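Local coordinates for protein alkylpurine DNA glycosylase AlkC (Pseudomonas fluorescens, PDB 5VHV) that probably excises alkylated purine bases from DNA to start base excision repair, without flipping the damaged nucleotide out of the helix, at residues L267-L273 against R323-R329; Y337-V343 against A355-A361. All coordinates share one frame. Residue numbers count along the deposited sequence, not the author numbering.

Overall arrangement
From the N terminus the chain runs through helices as far as 239-244 and then builds an immunoglobulin-like beta domain, which holds both contacts. Contact 1 closes first: Leu267-Leu273, at the start of strand 270-279, meets Arg323-Arg329, at the end of strand 319-327, after a 49-residue excursion through strands 285-294 and 305-314. A loop then leads from strand 319-327 to strand 339-347, and contact 2 closes a hairpin with the last strand, 350-359, with 11 residues between its segments. The loops are in series, neither nested nor crossed. Their side chains meet in the domain interior: Ile271 CD1 is 3.6 Å from Phe357 CE1, and Leu273 CD2 is 4.1 Å from Val343 CG1.

Contact 1 of 2, residues L267-L273 against R323-R329; sequences LGERINL and RREQHIR
This is an antiparallel strand pairing in the immunoglobulin-like domain, where strand 319-327, one of the two edge strands of the sheet, zips onto strand 270-279. The axes of 270-273 and 323-327 run antiparallel at 159° and come within 4.6 Å. Ile271 with Gln326 and Leu273 with Arg324 are hydrogen-bonded pairs (CA to CA 5.3 and 5.2 Å); Arg270 with His327 and Asn272 with Glu325 are non-hydrogen-bonded pairs (4.3 and 4.4 Å). Bonds run both ways: Ile271 N to Gln326 O and Gln326 N to Ile271 O, each 2.9 Å, then Leu273 N to Arg324 O and Arg324 N to Leu273 O, each 2.8 Å. Beyond the strand ends, Ile328 N gives to Glu269 O (2.9 Å) and Gly268 N to Ile328 O (2.7 Å). Gly268 sits at phi 105°, psi -17°, where a CB would jam against the preceding carbonyl. Alternation turns Ile271 (chi1 p) and Leu273 (chi1 t) inward against strand 253-265, with Ile271 CG1 4.2 Å from Ile328 CG1. On the outward face, the Arg270 guanidinium stacks flat on the His327 ring, centres 3.6 Å apart and planes at 5°. One water links Arg270 NE (2.7 Å) to Glu325 OE1 (2.6 Å).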
loop_
_atom_site.group_PDB
_atom_site.type_symbol
_atom_site.label_atom_id
_atom_site.label_comp_id
_atom_site.label_asym_id
_atom_site.label_seq_id
_atom_site.Cartn_x
_atom_site.Cartn_y
_atom_site.Cartn_z
ATOM N N LEU A 267 27.338 -11.169 7.949
ATOM C CA LEU A 267 26.314 -10.663 7.058
ATOM C C LEU A 267 26.141 -11.621 5.888
ATOM O O LEU A 267 27.123 -12.106 5.314
ATOM C CB LEU A 267 26.707 -9.267 6.579
ATOM C CG LEU A 267 25.646 -8.303 6.066
ATOM C CD1 LEU A 267 24.466 -8.197 7.000
ATOM C CD2 LEU A 267 26.266 -6.918 5.857
ATOM N N GLY A 268 24.889 -11.914 5.557
ATOM C CA GLY A 268 24.542 -12.879 4.545
ATOM C C GLY A 268 24.022 -14.193 5.080
ATOM O O GLY A 268 23.422 -14.961 4.307
ATOM N N GLU A 269 24.254 -14.492 6.360
ATOM C CA GLU A 269 23.818 -15.744 6.954
ATOM C C GLU A 269 22.380 -15.625 7.471
ATOM O O GLU A 269 21.781 -14.548 7.492
ATOM C CB GLU A 269 24.742 -16.155 8.102
ATOM C CG GLU A 269 26.147 -16.560 7.715
ATOM C CD GLU A 269 26.975 -16.920 8.973
ATOM O OE1 GLU A 269 27.981 -16.253 9.245
ATOM O OE2 GLU A 269 26.575 -17.845 9.720
ATOM N N ARG A 270 21.833 -16.754 7.898
ATOM C CA ARG A 270 20.514 -16.815 8.511
ATOM C C ARG A 270 20.620 -16.952 10.017
ATOM O O ARG A 270 21.505 -17.634 10.537
ATOM C CB ARG A 270 19.713 -18.017 7.998
ATOM C CG ARG A 270 18.953 -17.800 6.688
ATOM C CD ARG A 270 19.824 -17.904 5.472
ATOM N NE ARG A 270 19.051 -17.894 4.222
ATOM C CZ ARG A 270 19.592 -17.684 3.027
ATOM N NH1 ARG A 270 20.897 -17.474 2.911
ATOM N NH2 ARG A 270 18.829 -17.670 1.949
ATOM N N ILE A 271 19.661 -16.356 10.707
ATOM C CA ILE A 271 19.418 -16.647 12.109
ATOM C C ILE A 271 18.152 -17.473 12.204
ATOM O O ILE A 271 17.325 -17.488 11.293
ATOM C CB ILE A 271 19.303 -15.380 12.970
ATOM C CG1 ILE A 271 18.112 -14.517 12.510
ATOM C CG2 ILE A 271 20.610 -14.620 12.890
ATOM C CD1 ILE A 271 17.699 -13.426 13.503
ATOM N N ASN A 272 18.016 -18.179 13.325
ATOM C CA ASN A 272 16.856 -19.019 13.610
ATOM C C ASN A 272 16.352 -18.675 15.000
ATOM O O ASN A 272 17.037 -18.927 15.997
ATOM C CB ASN A 272 17.207 -20.493 13.529
ATOM C CG ASN A 272 17.757 -20.876 12.177
ATOM O OD1 ASN A 272 17.005 -21.258 11.284
ATOM N ND2 ASN A 272 19.069 -20.748 12.009
ATOM N N LEU A 273 15.156 -18.118 15.058
ATOM C CA LEU A 273 14.467 -17.826 16.306
ATOM C C LEU A 273 13.550 -18.996 16.638
ATOM O O LEU A 273 12.719 -19.390 15.814
ATOM C CB LEU A 273 13.652 -16.538 16.166
ATOM C CG LEU A 273 12.650 -16.239 17.276
ATOM C CD1 LEU A 273 13.334 -16.027 18.633
ATOM C CD2 LEU A 273 11.850 -14.987 16.904
ATOM N N ARG A 323 9.053 -21.387 15.329
ATOM C CA ARG A 323 10.387 -21.323 14.750
ATOM C C ARG A 323 10.327 -20.434 13.524
ATOM O O ARG A 323 9.429 -20.607 12.694
ATOM C CB ARG A 323 10.890 -22.720 14.372
ATOM C CG ARG A 323 12.262 -22.711 13.718
ATOM C CD ARG A 323 12.745 -24.133 13.449
ATOM N NE ARG A 323 14.081 -24.155 12.866
ATOM C CZ ARG A 323 15.196 -24.327 13.566
ATOM N NH1 ARG A 323 15.136 -24.495 14.882
ATOM N NH2 ARG A 323 16.370 -24.334 12.951
ATOM N N ARG A 324 11.273 -19.506 13.409
ATOM C CA ARG A 324 11.356 -18.624 12.251
ATOM C C ARG A 324 12.809 -18.405 11.875
ATOM O O ARG A 324 13.611 -17.983 12.711
ATOM C CB ARG A 324 10.692 -17.267 12.536
ATOM C CG ARG A 324 10.849 -16.205 11.441
ATOM C CD ARG A 324 10.345 -16.621 10.062
ATOM N NE ARG A 324 8.979 -17.171 10.088
ATOM C CZ ARG A 324 7.865 -16.451 10.215
ATOM N NH1 ARG A 324 7.925 -15.140 10.332
ATOM N NH2 ARG A 324 6.688 -17.063 10.246
ATOM N N GLU A 325 13.134 -18.690 10.619
ATOM C CA GLU A 325 14.429 -18.376 10.050
ATOM C C GLU A 325 14.376 -16.996 9.391
ATOM O O GLU A 325 13.374 -16.631 8.779
ATOM C CB GLU A 325 14.784 -19.482 9.055
ATOM C CG GLU A 325 15.954 -19.254 8.186
ATOM C CD GLU A 325 16.021 -20.340 7.143
ATOM O OE1 GLU A 325 15.607 -20.092 5.993
ATOM O OE2 GLU A 325 16.428 -21.460 7.501
ATOM N N GLN A 326 15.439 -16.203 9.556
ATOM C CA GLN A 326 15.498 -14.882 8.927
ATOM C C GLN A 326 16.858 -14.688 8.284
ATOM O O GLN A 326 17.887 -14.982 8.890
ATOM C CB GLN A 326 15.209 -13.751 9.926
ATOM C CG GLN A 326 14.914 -12.412 9.260
ATOM C CD GLN A 326 14.617 -11.307 10.248
ATOM O OE1 GLN A 326 13.986 -11.531 11.287
ATOM N NE2 GLN A 326 15.108 -10.109 9.947
ATOM N N HIS A 327 16.851 -14.216 7.047
ATOM C CA HIS A 327 18.062 -14.063 6.248
ATOM C C HIS A 327 18.584 -12.644 6.443
ATOM O O HIS A 327 17.961 -11.681 5.989
ATOM C CB HIS A 327 17.743 -14.367 4.791
ATOM C CG HIS A 327 18.898 -14.212 3.846
ATOM N ND1 HIS A 327 18.713 -14.113 2.485
ATOM C CD2 HIS A 327 20.238 -14.149 4.050
ATOM C CE1 HIS A 327 19.886 -14.000 1.887
ATOM N NE2 HIS A 327 20.829 -14.014 2.814
ATOM N N ILE A 328 19.702 -12.504 7.154
ATOM C CA ILE A 328 20.240 -11.192 7.509
ATOM C C ILE A 328 21.291 -10.816 6.468
ATOM O O ILE A 328 22.420 -11.321 6.488
ATOM C CB ILE A 328 20.838 -11.179 8.917
ATOM C CG1 ILE A 328 19.864 -11.749 9.954
ATOM C CG2 ILE A 328 21.259 -9.763 9.282
ATOM C CD1 ILE A 328 18.579 -10.950 10.125
ATOM N N ARG A 329 20.928 -9.911 5.568
ATOM C CA ARG A 329 21.821 -9.491 4.503
ATOM C C ARG A 329 21.441 -8.071 4.111
ATOM O O ARG A 329 20.293 -7.666 4.268
ATOM C CB ARG A 329 21.744 -10.445 3.308
ATOM C CG ARG A 329 20.583 -10.222 2.348
ATOM C CD ARG A 329 19.235 -10.593 2.949
ATOM N NE ARG A 329 18.175 -10.541 1.948
ATOM C CZ ARG A 329 16.890 -10.758 2.207
ATOM N NH1 ARG A 329 16.490 -11.069 3.444
ATOM N NH2 ARG A 329 16.000 -10.663 1.224
HETATM O O HOH W 1 16.390 -17.882 4.831
#

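Contact 2 of 2, residues Y337-V343 against A355-A361; sequences YPGRHVV and AEFELRA. With nucleotides of chain C.
A beta hairpin made by the last two strands, 339-347 and 350-359, contains this contact, and Tyr337, just ahead of it, reaches the bound DNA. Tyr337, chi1 m, points its CA-to-CB bond away from the partner strand, and its OH donates a 2.6 Å hydrogen bond to OP2 of DT3 of chain C. The axes of 339-343 and 355-359 come within 4.7 Å at 149°, antiparallel. Three hydrogen-bonded pairs set the register: Gly339 N to Leu359 O (2.9 Å) with Leu359 N to Gly339 O (3.0 Å); His341 N to Phe357 O (2.8 Å) with Phe357 N to His341 O (2.9 Å); Val343 N to Ala355 O (2.8 Å) with Ala355 N to Val343 O (2.9 Å). Arg340 with Glu358 and Val342 with Glu356 are the non-hydrogen-bonded pairs between them. Gly339 is extended at phi 137°, psi -167°, where a CB would collide with the carbonyl of Pro338. In this immunoglobulin-like fold the hairpin is flanked by strands 285-294 and 253-265, and the face carrying His341, Val343, Phe357 and Leu359 turns inward. There Phe357, chi1 p, turns a ring face to His341, whose CB sits 3.6 Å from the ring centroid in a CH-pi contact; the two rings are slid apart, centroids 5.0 Å and planes at 21°. His341 ND1 donates a 3.0 Å hydrogen bond to Gly339 O within its own strand. Val343 CG2 approaches the Phe357 ring edge, 3.9 Å from CE1. Pro338 CB packs against CB of the C-terminal Ala361 at 4.0 Å.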
loop_
_atom_site.group_PDB
_atom_site.type_symbol
_atom_site.label_atom_id
_atom_site.label_comp_id
_atom_site.label_asym_id
_atom_site.label_seq_id
_atom_site.Cartn_x
_atom_site.Cartn_y
_atom_site.Cartn_z
ATOM N N TYR A 337 24.705 -3.086 10.451
ATOM C CA TYR A 337 25.895 -2.600 11.117
ATOM C C TYR A 337 26.278 -3.590 12.205
ATOM O O TYR A 337 25.395 -4.195 12.828
ATOM C CB TYR A 337 25.627 -1.223 11.703
ATOM C CG TYR A 337 25.240 -0.239 10.622
ATOM C CD1 TYR A 337 23.934 -0.153 10.170
ATOM C CD2 TYR A 337 26.199 0.568 10.028
ATOM C CE1 TYR A 337 23.581 0.746 9.164
ATOM C CE2 TYR A 337 25.866 1.457 9.028
ATOM C CZ TYR A 337 24.549 1.542 8.598
ATOM O OH TYR A 337 24.212 2.433 7.602
ATOM N N PRO A 338 27.571 -3.785 12.445
ATOM C CA PRO A 338 27.997 -4.859 13.346
ATOM C C PRO A 338 27.664 -4.567 14.798
ATOM O O PRO A 338 27.608 -3.416 15.227
ATOM C CB PRO A 338 29.515 -4.911 13.140
ATOM C CG PRO A 338 29.875 -3.532 12.678
ATOM C CD PRO A 338 28.717 -3.091 11.834
ATOM N N GLY A 339 27.440 -5.641 15.554
ATOM C CA GLY A 339 27.260 -5.562 16.985
ATOM C C GLY A 339 26.126 -6.449 17.461
ATOM O O GLY A 339 25.591 -7.289 16.728
ATOM N N ARG A 340 25.754 -6.213 18.712
ATOM C CA ARG A 340 24.743 -7.004 19.400
ATOM C C ARG A 340 23.356 -6.619 18.915
ATOM O O ARG A 340 22.955 -5.453 19.018
ATOM C CB ARG A 340 24.875 -6.797 20.913
ATOM C CG ARG A 340 23.748 -7.414 21.764
ATOM C CD ARG A 340 23.913 -7.025 23.253
ATOM N NE ARG A 340 25.186 -7.501 23.749
ATOM C CZ ARG A 340 25.993 -6.835 24.561
ATOM N NH1 ARG A 340 25.676 -5.619 25.019
ATOM N NH2 ARG A 340 27.140 -7.395 24.910
ATOM N N HIS A 341 22.623 -7.607 18.409
ATOM C CA HIS A 341 21.249 -7.446 17.960
ATOM C C HIS A 341 20.349 -8.212 18.919
ATOM O O HIS A 341 20.489 -9.431 19.067
ATOM C CB HIS A 341 21.078 -7.966 16.535
ATOM C CG HIS A 341 21.620 -7.045 15.484
ATOM N ND1 HIS A 341 22.965 -6.757 15.372
ATOM C CD2 HIS A 341 21.000 -6.351 14.494
ATOM C CE1 HIS A 341 23.150 -5.915 14.368
ATOM N NE2 HIS A 341 21.976 -5.651 13.818
ATOM N N VAL A 342 19.431 -7.506 19.564
ATOM C CA VAL A 342 18.525 -8.117 20.533
ATOM C C VAL A 342 17.203 -8.442 19.844
ATOM O O VAL A 342 16.670 -7.629 19.083
ATOM C CB VAL A 342 18.318 -7.198 21.747
ATOM C CG1 VAL A 342 17.376 -7.866 22.763
ATOM C CG2 VAL A 342 19.666 -6.868 22.403
ATOM N N VAL A 343 16.670 -9.632 20.135
ATOM C CA VAL A 343 15.433 -10.161 19.547
ATOM C C VAL A 343 14.445 -10.362 20.685
ATOM O O VAL A 343 14.767 -11.054 21.664
ATOM C CB VAL A 343 15.677 -11.484 18.805
ATOM C CG1 VAL A 343 14.393 -11.996 18.156
ATOM C CG2 VAL A 343 16.754 -11.302 17.763
ATOM N N ALA A 355 16.530 -12.702 23.291
ATOM C CA ALA A 355 17.774 -13.398 23.000
ATOM C C ALA A 355 18.601 -12.490 22.104
ATOM O O ALA A 355 18.156 -11.416 21.705
ATOM C CB ALA A 355 17.528 -14.764 22.353
ATOM N N GLU A 356 19.832 -12.898 21.825
ATOM C CA GLU A 356 20.757 -12.009 21.138
ATOM C C GLU A 356 21.470 -12.766 20.031
ATOM O O GLU A 356 21.708 -13.968 20.137
ATOM C CB GLU A 356 21.830 -11.433 22.083
ATOM C CG GLU A 356 21.305 -10.712 23.300
ATOM C CD GLU A 356 20.848 -11.656 24.389
ATOM O OE1 GLU A 356 21.619 -12.569 24.764
ATOM O OE2 GLU A 356 19.699 -11.485 24.860
ATOM N N PHE A 357 21.847 -12.039 18.995
ATOM C CA PHE A 357 22.877 -12.514 18.082
ATOM C C PHE A 357 23.833 -11.373 17.782
ATOM O O PHE A 357 23.451 -10.201 17.787
ATOM C CB PHE A 357 22.292 -13.091 16.785
ATOM C CG PHE A 357 21.614 -12.087 15.882
ATOM C CD1 PHE A 357 20.269 -11.777 16.030
ATOM C CD2 PHE A 357 22.311 -11.493 14.834
ATOM C CE1 PHE A 357 19.646 -10.873 15.182
ATOM C CE2 PHE A 357 21.696 -10.613 13.986
ATOM C CZ PHE A 357 20.353 -10.304 14.152
ATOM N N GLU A 358 25.086 -11.736 17.520
ATOM C CA GLU A 358 26.118 -10.779 17.167
ATOM C C GLU A 358 26.330 -10.809 15.661
ATOM O O GLU A 358 26.535 -11.881 15.085
ATOM C CB GLU A 358 27.426 -11.110 17.876
ATOM C CG GLU A 358 28.530 -10.095 17.632
ATOM C CD GLU A 358 28.459 -8.880 18.558
ATOM O OE1 GLU A 358 27.691 -8.887 19.559
ATOM O OE2 GLU A 358 29.195 -7.914 18.277
ATOM N N LEU A 359 26.294 -9.641 15.042
ATOM C CA LEU A 359 26.621 -9.489 13.628
ATOM C C LEU A 359 28.068 -9.013 13.539
ATOM O O LEU A 359 28.427 -7.987 14.133
ATOM C CB LEU A 359 25.668 -8.507 12.940
ATOM C CG LEU A 359 25.921 -8.203 11.471
ATOM C CD1 LEU A 359 25.888 -9.483 10.650
ATOM C CD2 LEU A 359 24.862 -7.217 10.952
ATOM N N ARG A 360 28.906 -9.782 12.844
ATOM C CA ARG A 360 30.345 -9.527 12.845
ATOM C C ARG A 360 30.677 -8.346 11.943
ATOM O O ARG A 360 29.974 -8.071 10.969
ATOM C CB ARG A 360 31.129 -10.754 12.365
ATOM C CG ARG A 360 31.384 -11.812 13.418
ATOM C CD ARG A 360 32.517 -12.744 12.973
ATOM N NE ARG A 360 32.511 -14.014 13.690
ATOM C CZ ARG A 360 31.797 -15.080 13.335
ATOM N NH1 ARG A 360 31.018 -15.050 12.262
ATOM N NH2 ARG A 360 31.866 -16.186 14.058
ATOM N N ALA A 361 31.772 -7.653 12.268
ATOM C CA ALA A 361 32.260 -6.565 11.421
ATOM C C ALA A 361 32.882 -7.113 10.138
ATOM O O ALA A 361 33.459 -8.201 10.135
ATOM C CB ALA A 361 33.262 -5.721 12.169
ATOM P P DT C 3 21.308 3.913 8.482
ATOM O OP1 DT C 3 21.756 3.749 9.886
ATOM O OP2 DT C 3 21.644 2.960 7.419
ATOM O "O5'" DT C 3 19.728 4.085 8.392
ATOM C "C5'" DT C 3 19.098 4.895 9.330
ATOM C "C4'" DT C 3 17.627 5.048 9.021
ATOM O "O4'" DT C 3 17.451 5.757 7.783
ATOM C "C3'" DT C 3 16.862 3.740 8.829
ATOM O "O3'" DT C 3 16.216 3.388 10.032
ATOM C "C2'" DT C 3 15.874 4.042 7.681
ATOM C "C1'" DT C 3 16.138 5.513 7.363
ATOM N N1 DT C 3 16.046 5.908 5.928
ATOM C C2 DT C 3 15.023 6.744 5.530
ATOM O O2 DT C 3 14.138 7.115 6.279
ATOM N N3 DT C 3 15.056 7.102 4.211
ATOM C C4 DT C 3 15.994 6.739 3.272
ATOM O O4 DT C 3 15.930 7.119 2.108
ATOM C C5 DT C 3 17.056 5.879 3.760
ATOM C C7 DT C 3 18.129 5.410 2.838
ATOM C C6 DT C 3 17.034 5.517 5.051
#